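Long-range contacts in xyloglucan-specific endo-beta-1,4-glucanase BoGH9A (Bacteroides ovatus, PDB 6DHT), which hydrolyses internal beta-1,4-glucosidic linkages in the backbone of xyloglucan, releasing xyloglucan oligosaccharides as a family 9 glycoside hydrolase: residues L222-L226 and F271-M275; D233-H238 and K263-A268; A412-I416 and V462-N466; F424-G429 and R469-Y473. All coordinates share one frame; numbering follows the deposited sequence.

Contact 1 (L222-L226 and F271-M275)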
loop_
_atom_site.group_PDB
_atom_site.type_symbol
_atom_site.label_atom_id
_atom_site.label_comp_id
_atom_site.label_asym_id
_atom_site.label_seq_id
_atom_site.Cartn_x
_atom_site.Cartn_y
_atom_site.Cartn_z
ATOM N N LEU A 222 -14.661 4.270 -3.708
ATOM C CA LEU A 222 -15.190 4.278 -5.077
ATOM C C LEU A 222 -16.457 5.127 -5.204
ATOM O O LEU A 222 -16.640 5.843 -6.202
ATOM C CB LEU A 222 -15.489 2.862 -5.550
ATOM C CG LEU A 222 -14.235 1.990 -5.777
ATOM C CD1 LEU A 222 -14.577 0.478 -5.827
ATOM C CD2 LEU A 222 -13.441 2.444 -7.019
ATOM N N ASP A 223 -17.320 5.042 -4.202
ATOM C CA ASP A 223 -18.575 5.797 -4.242
ATOM C C ASP A 223 -18.277 7.291 -4.251
ATOM O O ASP A 223 -18.893 8.055 -5.006
ATOM C CB ASP A 223 -19.439 5.432 -3.043
ATOM C CG ASP A 223 -20.890 5.790 -3.235
ATOM O OD1 ASP A 223 -21.343 5.828 -4.399
ATOM O OD2 ASP A 223 -21.568 5.997 -2.210
ATOM N N TRP A 224 -17.326 7.724 -3.428
ATOM C CA TRP A 224 -16.879 9.112 -3.501
ATOM C C TRP A 224 -16.287 9.445 -4.882
ATOM O O TRP A 224 -16.584 10.497 -5.460
ATOM C CB TRP A 224 -15.851 9.439 -2.404
ATOM C CG TRP A 224 -15.159 10.704 -2.722
ATOM C CD1 TRP A 224 -15.732 11.937 -2.785
ATOM C CD2 TRP A 224 -13.797 10.880 -3.128
ATOM N NE1 TRP A 224 -14.809 12.867 -3.165
ATOM C CE2 TRP A 224 -13.612 12.244 -3.402
ATOM C CE3 TRP A 224 -12.706 10.018 -3.270
ATOM C CZ2 TRP A 224 -12.390 12.755 -3.802
ATOM C CZ3 TRP A 224 -11.496 10.538 -3.662
ATOM C CH2 TRP A 224 -11.344 11.875 -3.928
ATOM N N MET A 225 -15.431 8.568 -5.419
ATOM C CA MET A 225 -14.771 8.839 -6.695
ATOM C C MET A 225 -15.780 9.156 -7.807
ATOM O O MET A 225 -15.533 10.040 -8.617
ATOM C CB MET A 225 -13.882 7.656 -7.107
ATOM C CG MET A 225 -12.686 7.467 -6.228
ATOM S SD MET A 225 -11.614 6.124 -6.782
ATOM C CE MET A 225 -10.694 6.938 -8.073
ATOM N N LEU A 226 -16.889 8.426 -7.843
ATOM C CA LEU A 226 -17.948 8.681 -8.827
ATOM C C LEU A 226 -18.390 10.149 -8.831
ATOM O O LEU A 226 -18.678 10.706 -9.897
ATOM C CB LEU A 226 -19.140 7.764 -8.569
ATOM C CG LEU A 226 -18.899 6.283 -8.854
ATOM C CD1 LEU A 226 -20.096 5.503 -8.389
ATOM C CD2 LEU A 226 -18.689 6.010 -10.331
ATOM N N PHE A 271 -8.995 6.918 -12.477
ATOM C CA PHE A 271 -10.423 6.704 -12.303
ATOM C C PHE A 271 -10.953 5.645 -13.298
ATOM O O PHE A 271 -11.675 4.714 -12.924
ATOM C CB PHE A 271 -11.160 8.056 -12.503
ATOM C CG PHE A 271 -12.658 7.984 -12.444
ATOM C CD1 PHE A 271 -13.356 7.559 -13.540
ATOM C CD2 PHE A 271 -13.366 8.399 -11.334
ATOM C CE1 PHE A 271 -14.739 7.518 -13.544
ATOM C CE2 PHE A 271 -14.751 8.358 -11.309
ATOM C CZ PHE A 271 -15.451 7.924 -12.428
ATOM N N ALA A 272 -10.595 5.792 -14.572
ATOM C CA ALA A 272 -11.079 4.871 -15.592
ATOM C C ALA A 272 -10.608 3.451 -15.308
ATOM O O ALA A 272 -11.387 2.515 -15.371
ATOM C CB ALA A 272 -10.631 5.326 -16.961
ATOM N N ALA A 273 -9.335 3.312 -14.960
ATOM C CA ALA A 273 -8.757 1.987 -14.725
ATOM C C ALA A 273 -9.438 1.316 -13.545
ATOM O O ALA A 273 -9.848 0.170 -13.625
ATOM C CB ALA A 273 -7.280 2.105 -14.486
ATOM N N VAL A 274 -9.532 2.026 -12.422
ATOM C CA VAL A 274 -10.088 1.419 -11.224
ATOM C C VAL A 274 -11.583 1.182 -11.345
ATOM O O VAL A 274 -12.110 0.230 -10.804
ATOM C CB VAL A 274 -9.697 2.222 -9.966
ATOM C CG1 VAL A 274 -10.563 3.436 -9.758
ATOM C CG2 VAL A 274 -9.726 1.337 -8.725
ATOM N N MET A 275 -12.270 2.025 -12.106
ATOM C CA MET A 275 -13.699 1.813 -12.292
ATOM C C MET A 275 -13.970 0.615 -13.225
ATOM O O MET A 275 -14.839 -0.190 -12.938
ATOM C CB MET A 275 -14.370 3.109 -12.783
ATOM C CG MET A 275 -14.446 4.168 -11.694
ATOM S SD MET A 275 -15.529 3.651 -10.379
ATOM C CE MET A 275 -15.197 4.931 -9.176
#
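M275 drives its terminal methyl into the side of the helix formed by L222-L226, where L222, M225 and L226 surround it. Its CE lies 3.7 Å from L222 CD2, the same distance from M225 CB, and 3.8 Å from L226 CD2. A bend at chi2 (-66°) followed by an extended last torsion turns the thioether across the gap, a shape that the unbranched, flexible chain of methionine can adopt. The other apolar group is smaller: M225, its chain bent at chi3 (81°), brings CE to 3.9 Å from V274 CG1, and L222 CD2 closes on the same valine methyl.

The aromatic contribution is of another kind. F271 offers a ring edge, and CE2 comes within 3.3 Å of M225 O, close to the plane of the ring, where the slightly positive C-H rim suits a carbonyl oxygen. M275 CG lies over the centre of one face of this ring, so one turn of helix 265-281 braces its own phenylalanine. A299 and A303 of helix 292-309 also touch F271.

The short helix axes run 11.4 Å apart at 136°, and no hydrogen bond links the two segments. Cohesion therefore rests on dispersion and the fit of buried side chains, with L222 O and F271 O taken by helix bonds from L226 N and M275 N, as expected between neighbouring helices of the family 9 (alpha/alpha)6 barrel.

Contact 2 (D233-H238 and K263-A268)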
loop_
_atom_site.group_PDB
_atom_site.type_symbol
_atom_site.label_atom_id
_atom_site.label_comp_id
_atom_site.label_asym_id
_atom_site.label_seq_id
_atom_site.Cartn_x
_atom_site.Cartn_y
_atom_site.Cartn_z
ATOM N N ASP A 233 -18.751 16.392 -19.509
ATOM C CA ASP A 233 -17.632 15.996 -20.361
ATOM C C ASP A 233 -16.889 14.725 -19.919
ATOM O O ASP A 233 -16.012 14.251 -20.637
ATOM C CB ASP A 233 -16.639 17.144 -20.514
ATOM C CG ASP A 233 -15.887 17.452 -19.239
ATOM O OD1 ASP A 233 -16.197 16.854 -18.183
ATOM O OD2 ASP A 233 -14.979 18.307 -19.298
ATOM N N GLY A 234 -17.230 14.189 -18.750
ATOM C CA GLY A 234 -16.623 12.941 -18.284
ATOM C C GLY A 234 -15.282 13.101 -17.578
ATOM O O GLY A 234 -14.717 12.117 -17.099
ATOM N N GLY A 235 -14.758 14.321 -17.514
ATOM C CA GLY A 235 -13.485 14.565 -16.861
ATOM C C GLY A 235 -13.602 14.441 -15.352
ATOM O O GLY A 235 -14.706 14.420 -14.800
ATOM N N VAL A 236 -12.460 14.290 -14.704
ATOM C CA VAL A 236 -12.400 13.984 -13.269
ATOM C C VAL A 236 -11.492 14.994 -12.575
ATOM O O VAL A 236 -10.350 15.185 -12.977
ATOM C CB VAL A 236 -11.909 12.534 -13.037
ATOM C CG1 VAL A 236 -11.839 12.194 -11.541
ATOM C CG2 VAL A 236 -12.810 11.565 -13.738
ATOM N N TYR A 237 -12.023 15.652 -11.542
ATOM C CA TYR A 237 -11.281 16.651 -10.779
ATOM C C TYR A 237 -10.131 15.951 -10.077
ATOM O O TYR A 237 -10.300 14.833 -9.588
ATOM C CB TYR A 237 -12.214 17.334 -9.762
ATOM C CG TYR A 237 -13.474 17.898 -10.398
ATOM C CD1 TYR A 237 -13.403 18.940 -11.313
ATOM C CD2 TYR A 237 -14.712 17.409 -10.067
ATOM C CE1 TYR A 237 -14.547 19.453 -11.893
ATOM C CE2 TYR A 237 -15.858 17.906 -10.641
ATOM C CZ TYR A 237 -15.765 18.925 -11.554
ATOM O OH TYR A 237 -16.927 19.400 -12.109
ATOM N N HIS A 238 -8.966 16.586 -10.045
ATOM C CA HIS A 238 -7.746 15.959 -9.523
ATOM C C HIS A 238 -7.875 15.599 -8.050
ATOM O O HIS A 238 -7.465 14.506 -7.635
ATOM C CB HIS A 238 -6.561 16.891 -9.758
ATOM C CG HIS A 238 -5.212 16.268 -9.565
ATOM N ND1 HIS A 238 -4.673 15.332 -10.429
ATOM C CD2 HIS A 238 -4.269 16.484 -8.624
ATOM C CE1 HIS A 238 -3.463 15.005 -10.027
ATOM N NE2 HIS A 238 -3.192 15.685 -8.927
ATOM N N LYS A 263 -9.447 19.406 -13.497
ATOM C CA LYS A 263 -9.433 18.065 -14.080
ATOM C C LYS A 263 -8.040 17.728 -14.602
ATOM O O LYS A 263 -7.361 18.580 -15.163
ATOM C CB LYS A 263 -10.444 18.001 -15.227
ATOM C CG LYS A 263 -11.885 18.156 -14.806
ATOM C CD LYS A 263 -12.762 18.414 -16.033
ATOM C CE LYS A 263 -14.223 18.524 -15.669
ATOM N NZ LYS A 263 -14.976 19.345 -16.677
ATOM N N SER A 264 -7.595 16.480 -14.422
ATOM C CA SER A 264 -6.281 16.072 -14.928
ATOM C C SER A 264 -6.397 14.758 -15.694
ATOM O O SER A 264 -7.316 13.981 -15.467
ATOM C CB SER A 264 -5.278 15.920 -13.798
ATOM O OG SER A 264 -5.624 14.813 -12.979
ATOM N N VAL A 265 -5.454 14.535 -16.601
ATOM C CA VAL A 265 -5.470 13.344 -17.434
ATOM C C VAL A 265 -5.192 12.113 -16.575
ATOM O O VAL A 265 -5.810 11.067 -16.778
ATOM C CB VAL A 265 -4.452 13.462 -18.595
ATOM C CG1 VAL A 265 -3.027 13.569 -18.094
ATOM C CG2 VAL A 265 -4.616 12.332 -19.565
ATOM N N THR A 266 -4.315 12.265 -15.588
ATOM C CA THR A 266 -3.971 11.144 -14.709
ATOM C C THR A 266 -5.141 10.798 -13.775
ATOM O O THR A 266 -5.440 9.630 -13.547
ATOM C CB THR A 266 -2.714 11.450 -13.920
ATOM O OG1 THR A 266 -2.818 12.772 -13.376
ATOM C CG2 THR A 266 -1.504 11.370 -14.819
ATOM N N ALA A 267 -5.831 11.797 -13.249
ATOM C CA ALA A 267 -7.045 11.518 -12.485
ATOM C C ALA A 267 -8.072 10.763 -13.310
ATOM O O ALA A 267 -8.682 9.787 -12.850
ATOM C CB ALA A 267 -7.643 12.805 -11.927
ATOM N N ALA A 268 -8.297 11.235 -14.533
ATOM C CA ALA A 268 -9.257 10.607 -15.401
ATOM C C ALA A 268 -8.883 9.155 -15.688
ATOM O O ALA A 268 -9.740 8.287 -15.669
ATOM C CB ALA A 268 -9.382 11.385 -16.698
HETATM O O HOH W 1 -10.021 14.659 -16.094
#
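K263 reaches alongside Y237 to D233, tying an irregular loop of the family 9 catalytic domain to the residues that lead into helix 265-281. An Asx turn begins at D233, whose OD1 accepts from G235 N at 3.0 Å, met from above the carboxylate plane. The aspartate's chi1 of 69° sets the carboxylate between its own backbone N and carbonyl carbon, from where it serves both the turn and the lysine. K263, extended beyond CG, carries NZ to 2.8 Å from D233 OD2 on the syn side, with a weak bond to OD1; D230 gives NZ a second anionic partner. An asparagine in place of D233 would probably cost K263 one of its two carboxylate partners, leaving D230 to balance the ammonium alone.

The aliphatic part of K263 runs beside the tyrosine ring, CG at 3.9 Å from Y237 CD1, while Y237 OH bonds to R154. Glycine suits position 235, because a CB there would collide with K263 CD. Y237 and K263 form a single beta bridge, near which S264 N donates weakly to V236 O. Water 1 accepts from V236 N and donates to S264 O.

S264 is the N-cap of the helix: its OG accepts from A267 N at 3.0 Å. Nearby, the T266 side chain lies about 5 Å from a bound calcium ion. H238, with CG anti to the backbone N (chi1 -167°), places its imidazole beside the serine hydroxyl, and NE2 is held by E332 O. H238 ND1 and S264 OG meet at 2.8 Å, the oxygen lying in the ring plane at its edge.

Contact 3 (A412-I416 and V462-N466)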
loop_
_atom_site.group_PDB
_atom_site.type_symbol
_atom_site.label_atom_id
_atom_site.label_comp_id
_atom_site.label_asym_id
_atom_site.label_seq_id
_atom_site.Cartn_x
_atom_site.Cartn_y
_atom_site.Cartn_z
ATOM N N ALA A 412 12.947 -9.477 -11.208
ATOM C CA ALA A 412 12.994 -10.265 -9.978
ATOM C C ALA A 412 14.369 -10.887 -9.778
ATOM O O ALA A 412 14.909 -10.892 -8.680
ATOM C CB ALA A 412 11.941 -11.342 -9.982
ATOM N N ASP A 413 14.946 -11.413 -10.846
ATOM C CA ASP A 413 16.255 -12.040 -10.742
ATOM C C ASP A 413 17.297 -11.027 -10.314
ATOM O O ASP A 413 18.188 -11.345 -9.517
ATOM C CB ASP A 413 16.661 -12.675 -12.075
ATOM C CG ASP A 413 15.807 -13.866 -12.434
ATOM O OD1 ASP A 413 15.113 -14.409 -11.551
ATOM O OD2 ASP A 413 15.831 -14.287 -13.615
ATOM N N LYS A 414 17.187 -9.806 -10.809
ATOM C CA LYS A 414 18.138 -8.756 -10.458
ATOM C C LYS A 414 17.976 -8.357 -8.985
ATOM O O LYS A 414 18.956 -8.180 -8.261
ATOM C CB LYS A 414 17.953 -7.547 -11.370
ATOM C CG LYS A 414 19.160 -6.620 -11.454
ATOM C CD LYS A 414 18.939 -5.477 -12.459
ATOM C CE LYS A 414 18.716 -5.990 -13.881
ATOM N NZ LYS A 414 19.826 -6.870 -14.356
ATOM N N VAL A 415 16.734 -8.244 -8.538
ATOM C CA VAL A 415 16.440 -7.844 -7.164
ATOM C C VAL A 415 17.001 -8.833 -6.146
ATOM O O VAL A 415 17.484 -8.408 -5.083
ATOM C CB VAL A 415 14.897 -7.694 -6.967
ATOM C CG1 VAL A 415 14.492 -7.767 -5.486
ATOM C CG2 VAL A 415 14.399 -6.422 -7.605
ATOM N N ILE A 416 16.953 -10.130 -6.435
ATOM C CA ILE A 416 17.301 -11.144 -5.435
ATOM C C ILE A 416 18.788 -11.489 -5.453
ATOM O O ILE A 416 19.280 -12.213 -4.580
ATOM C CB ILE A 416 16.488 -12.437 -5.561
ATOM C CG1 ILE A 416 16.766 -13.166 -6.878
ATOM C CG2 ILE A 416 14.985 -12.146 -5.423
ATOM C CD1 ILE A 416 16.233 -14.555 -6.922
ATOM N N VAL A 462 12.177 -19.469 -4.594
ATOM C CA VAL A 462 13.151 -18.434 -4.249
ATOM C C VAL A 462 12.540 -17.027 -4.287
ATOM O O VAL A 462 12.878 -16.169 -3.482
ATOM C CB VAL A 462 14.415 -18.541 -5.153
ATOM C CG1 VAL A 462 14.091 -18.224 -6.598
ATOM C CG2 VAL A 462 15.534 -17.677 -4.638
ATOM N N TYR A 463 11.630 -16.781 -5.220
ATOM C CA TYR A 463 11.040 -15.455 -5.290
ATOM C C TYR A 463 10.166 -15.185 -4.052
ATOM O O TYR A 463 10.197 -14.087 -3.486
ATOM C CB TYR A 463 10.189 -15.376 -6.542
ATOM C CG TYR A 463 10.945 -15.461 -7.858
ATOM C CD1 TYR A 463 12.041 -14.666 -8.130
ATOM C CD2 TYR A 463 10.518 -16.332 -8.845
ATOM C CE1 TYR A 463 12.695 -14.734 -9.334
ATOM C CE2 TYR A 463 11.152 -16.396 -10.055
ATOM C CZ TYR A 463 12.231 -15.609 -10.302
ATOM O OH TYR A 463 12.876 -15.685 -11.515
ATOM N N LEU A 464 9.388 -16.175 -3.646
ATOM C CA LEU A 464 8.530 -16.051 -2.474
ATOM C C LEU A 464 9.360 -15.924 -1.192
ATOM O O LEU A 464 9.043 -15.128 -0.311
ATOM C CB LEU A 464 7.560 -17.219 -2.406
ATOM C CG LEU A 464 6.532 -17.164 -1.288
ATOM C CD1 LEU A 464 5.680 -15.929 -1.455
ATOM C CD2 LEU A 464 5.688 -18.407 -1.294
ATOM N N THR A 465 10.444 -16.692 -1.112
ATOM C CA THR A 465 11.325 -16.632 0.036
ATOM C C THR A 465 11.819 -15.215 0.207
ATOM O O THR A 465 11.890 -14.693 1.342
ATOM C CB THR A 465 12.499 -17.593 -0.167
ATOM O OG1 THR A 465 12.004 -18.924 -0.133
ATOM C CG2 THR A 465 13.516 -17.459 0.947
ATOM N N ASN A 466 12.182 -14.566 -0.894
ATOM C CA ASN A 466 12.666 -13.207 -0.841
ATOM C C ASN A 466 11.589 -12.165 -0.484
ATOM O O ASN A 466 11.877 -11.142 0.132
ATOM C CB ASN A 466 13.438 -12.866 -2.124
ATOM C CG ASN A 466 14.864 -13.380 -2.073
ATOM O OD1 ASN A 466 15.713 -12.734 -1.470
ATOM N ND2 ASN A 466 15.123 -14.516 -2.696
#
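I416 and A412, one turn apart on helix 395-416, make the apolar centre against V462, Y463 and N466. The isoleucine divides its work between two branches: CD1 meets V462 CG2 at 3.9 Å, the two side chains crossing at about a right angle, whereas CG2 presses on the amide of N466, 3.6 Å from its CG. Its CG1 sits between the backbone N and the carbonyl carbon (chi1 65°), and the extended chi2 then carries CD1 on to V462. A412 suits its place by being small, for its CB lies only 3.5 Å from Y463 CE1.

Further out, N466 is held in position by its own helix. Its ND2 donates to V462 O at 2.9 Å, approaching from the face of that carbonyl opposite to N466 N, while OD1 accepts from R469.

At the polar edge Y463 OH donates to D413 OD1 at 2.6 Å, on the syn side, with ring and carboxylate planes only 13° apart. A phenylalanine in place of this tyrosine would probably leave D413 OD1 without its hydroxyl donor and the polar edge without its bond between the helices.

The short axes cross at 52°, 10.7 Å apart, an oblique pairing of helices in the alpha-helical barrel of family 9 hydrolases.

Contact 4 (F424-G429 and R469-Y473)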
loop_
_atom_site.group_PDB
_atom_site.type_symbol
_atom_site.label_atom_id
_atom_site.label_comp_id
_atom_site.label_asym_id
_atom_site.label_seq_id
_atom_site.Cartn_x
_atom_site.Cartn_y
_atom_site.Cartn_z
ATOM N N PHE A 424 21.209 -7.700 6.507
ATOM C CA PHE A 424 19.897 -7.982 7.093
ATOM C C PHE A 424 19.140 -9.087 6.361
ATOM O O PHE A 424 17.972 -9.328 6.644
ATOM C CB PHE A 424 19.088 -6.694 7.228
ATOM C CG PHE A 424 19.578 -5.811 8.342
ATOM C CD1 PHE A 424 19.351 -6.164 9.652
ATOM C CD2 PHE A 424 20.239 -4.638 8.070
ATOM C CE1 PHE A 424 19.831 -5.391 10.688
ATOM C CE2 PHE A 424 20.714 -3.851 9.113
ATOM C CZ PHE A 424 20.485 -4.236 10.410
ATOM N N HIS A 425 19.842 -9.791 5.475
ATOM C CA HIS A 425 19.332 -10.988 4.819
ATOM C C HIS A 425 18.013 -10.722 4.050
ATOM O O HIS A 425 17.033 -11.441 4.221
ATOM C CB HIS A 425 19.154 -12.136 5.821
ATOM C CG HIS A 425 19.346 -13.493 5.223
ATOM N ND1 HIS A 425 20.594 -14.011 4.944
ATOM C CD2 HIS A 425 18.455 -14.434 4.832
ATOM C CE1 HIS A 425 20.464 -15.213 4.412
ATOM N NE2 HIS A 425 19.175 -15.498 4.337
ATOM N N ALA A 426 17.998 -9.671 3.250
ATOM C CA ALA A 426 16.815 -9.335 2.428
ATOM C C ALA A 426 17.235 -8.591 1.190
ATOM O O ALA A 426 18.236 -7.905 1.173
ATOM C CB ALA A 426 15.802 -8.482 3.200
ATOM N N PRO A 427 16.420 -8.682 0.121
ATOM C CA PRO A 427 16.776 -7.904 -1.062
ATOM C C PRO A 427 16.796 -6.402 -0.816
ATOM O O PRO A 427 17.608 -5.674 -1.385
ATOM C CB PRO A 427 15.668 -8.254 -2.060
ATOM C CG PRO A 427 15.040 -9.464 -1.587
ATOM C CD PRO A 427 15.315 -9.625 -0.127
ATOM N N TYR A 428 15.874 -5.943 0.023
ATOM C CA TYR A 428 15.769 -4.540 0.371
ATOM C C TYR A 428 16.657 -4.184 1.572
ATOM O O TYR A 428 16.697 -4.917 2.552
ATOM C CB TYR A 428 14.310 -4.203 0.711
ATOM C CG TYR A 428 14.170 -2.776 1.190
ATOM C CD1 TYR A 428 14.058 -1.719 0.295
ATOM C CD2 TYR A 428 14.217 -2.456 2.541
ATOM C CE1 TYR A 428 13.956 -0.414 0.722
ATOM C CE2 TYR A 428 14.120 -1.151 2.974
ATOM C CZ TYR A 428 14.010 -0.125 2.065
ATOM O OH TYR A 428 13.899 1.191 2.480
ATOM N N GLY A 429 17.361 -3.060 1.474
ATOM C CA GLY A 429 17.951 -2.421 2.641
ATOM C C GLY A 429 19.457 -2.339 2.661
ATOM O O GLY A 429 19.998 -1.929 3.672
ATOM N N ARG A 469 11.390 -12.194 3.167
ATOM C CA ARG A 469 12.544 -11.491 3.748
ATOM C C ARG A 469 12.285 -9.990 3.852
ATOM O O ARG A 469 12.628 -9.350 4.854
ATOM C CB ARG A 469 13.821 -11.747 2.946
ATOM C CG ARG A 469 14.323 -13.167 3.035
ATOM C CD ARG A 469 15.492 -13.439 2.091
ATOM N NE ARG A 469 15.968 -14.814 2.188
ATOM C CZ ARG A 469 16.726 -15.406 1.266
ATOM N NH1 ARG A 469 17.105 -14.753 0.175
ATOM N NH2 ARG A 469 17.115 -16.652 1.436
ATOM N N ASN A 470 11.693 -9.403 2.817
ATOM C CA ASN A 470 11.390 -7.982 2.838
ATOM C C ASN A 470 10.326 -7.659 3.878
ATOM O O ASN A 470 10.384 -6.603 4.522
ATOM C CB ASN A 470 10.927 -7.479 1.458
ATOM C CG ASN A 470 12.074 -7.088 0.565
ATOM O OD1 ASN A 470 13.222 -7.397 0.848
ATOM N ND2 ASN A 470 11.765 -6.442 -0.556
ATOM N N MET A 471 9.349 -8.549 4.044
ATOM C CA MET A 471 8.396 -8.379 5.140
ATOM C C MET A 471 9.089 -8.422 6.523
ATOM O O MET A 471 8.779 -7.601 7.391
ATOM C CB MET A 471 7.226 -9.384 5.051
ATOM C CG MET A 471 6.193 -9.195 6.144
ATOM S SD MET A 471 5.404 -7.536 6.125
ATOM C CE MET A 471 4.274 -7.871 4.825
ATOM N N ASP A 472 10.007 -9.360 6.721
ATOM C CA ASP A 472 10.740 -9.427 7.978
ATOM C C ASP A 472 11.433 -8.093 8.258
ATOM O O ASP A 472 11.512 -7.658 9.420
ATOM C CB ASP A 472 11.796 -10.519 7.909
ATOM C CG ASP A 472 11.244 -11.920 8.147
ATOM O OD1 ASP A 472 10.022 -12.169 8.161
ATOM O OD2 ASP A 472 12.077 -12.834 8.343
ATOM N N TYR A 473 11.973 -7.469 7.217
ATOM C CA TYR A 473 12.656 -6.186 7.365
ATOM C C TYR A 473 11.729 -5.142 7.975
ATOM O O TYR A 473 12.100 -4.471 8.955
ATOM C CB TYR A 473 13.231 -5.667 6.024
ATOM C CG TYR A 473 14.082 -4.431 6.173
ATOM C CD1 TYR A 473 13.510 -3.185 6.304
ATOM C CD2 TYR A 473 15.457 -4.525 6.219
ATOM C CE1 TYR A 473 14.271 -2.047 6.476
ATOM C CE2 TYR A 473 16.227 -3.394 6.378
ATOM C CZ TYR A 473 15.631 -2.165 6.495
ATOM O OH TYR A 473 16.411 -1.031 6.686
HETATM O O HOH W 2 18.998 -1.512 6.194
#
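Y428 and Y473 form a T-shaped pair, the aromatic centre of a contact between the loop after helix 395-416 and helix 461-474 of the family 9 helical barrel. The edge of Y428 points at the face of Y473, centroids 5.1 Å apart and planes at 85°. Both side chains have CG anti to the backbone N, and Y428 CD2 thereby comes over the centre of the other ring. Glycine fits position 429, since a CB would strike Y473 CE2 and, at these backbone angles, would also jam against the carbonyl O of Y428; F424 CB borders the same ring at its edge.

Close packing also joins R469 to H425. The histidine's CD2 lies over one face of the guanidinium, 3.6 Å from R469 NE, with the two planes 71° apart. The arginine extends from CG to NE along H425 O, placing its charged end where E30 and E420 form salt bridges with it.

Among the hydrogen bonds, N470 OD1 accepts from Y428 N at 3.1 Å, and its ND2 turns to Q447 of helix 439-458. The asparagine amide thus links the loop to helix 439-458. P427 has no N-H to offer, but its CD packs 3.2 Å from N470 OD1. Finally, water 2 donates to G429 O and accepts from Y473 OH, both at 2.7 Å.

Overall arrangement
All four contacts lie in the family 9 catalytic domain and form two clusters. Contacts 1 and 2 share helix 265-281, with centres 11 Å apart, and join where F271 packs on V236; contact 2 is nested inside the chain loop that contact 1 closes. Contacts 3 and 4 share helix 461-474, again with centres 11 Å apart, and their segments alternate along the chain, with P427 packing against N466 and V415. The first cluster closes before the second opens. Contacts of different clusters have centres 33 to 38 Å apart and do not touch, so they tie together separate parts of one helical barrel, the H238 side chain of contact 2 lying about 11 Å from that of D171, the predicted nucleophile.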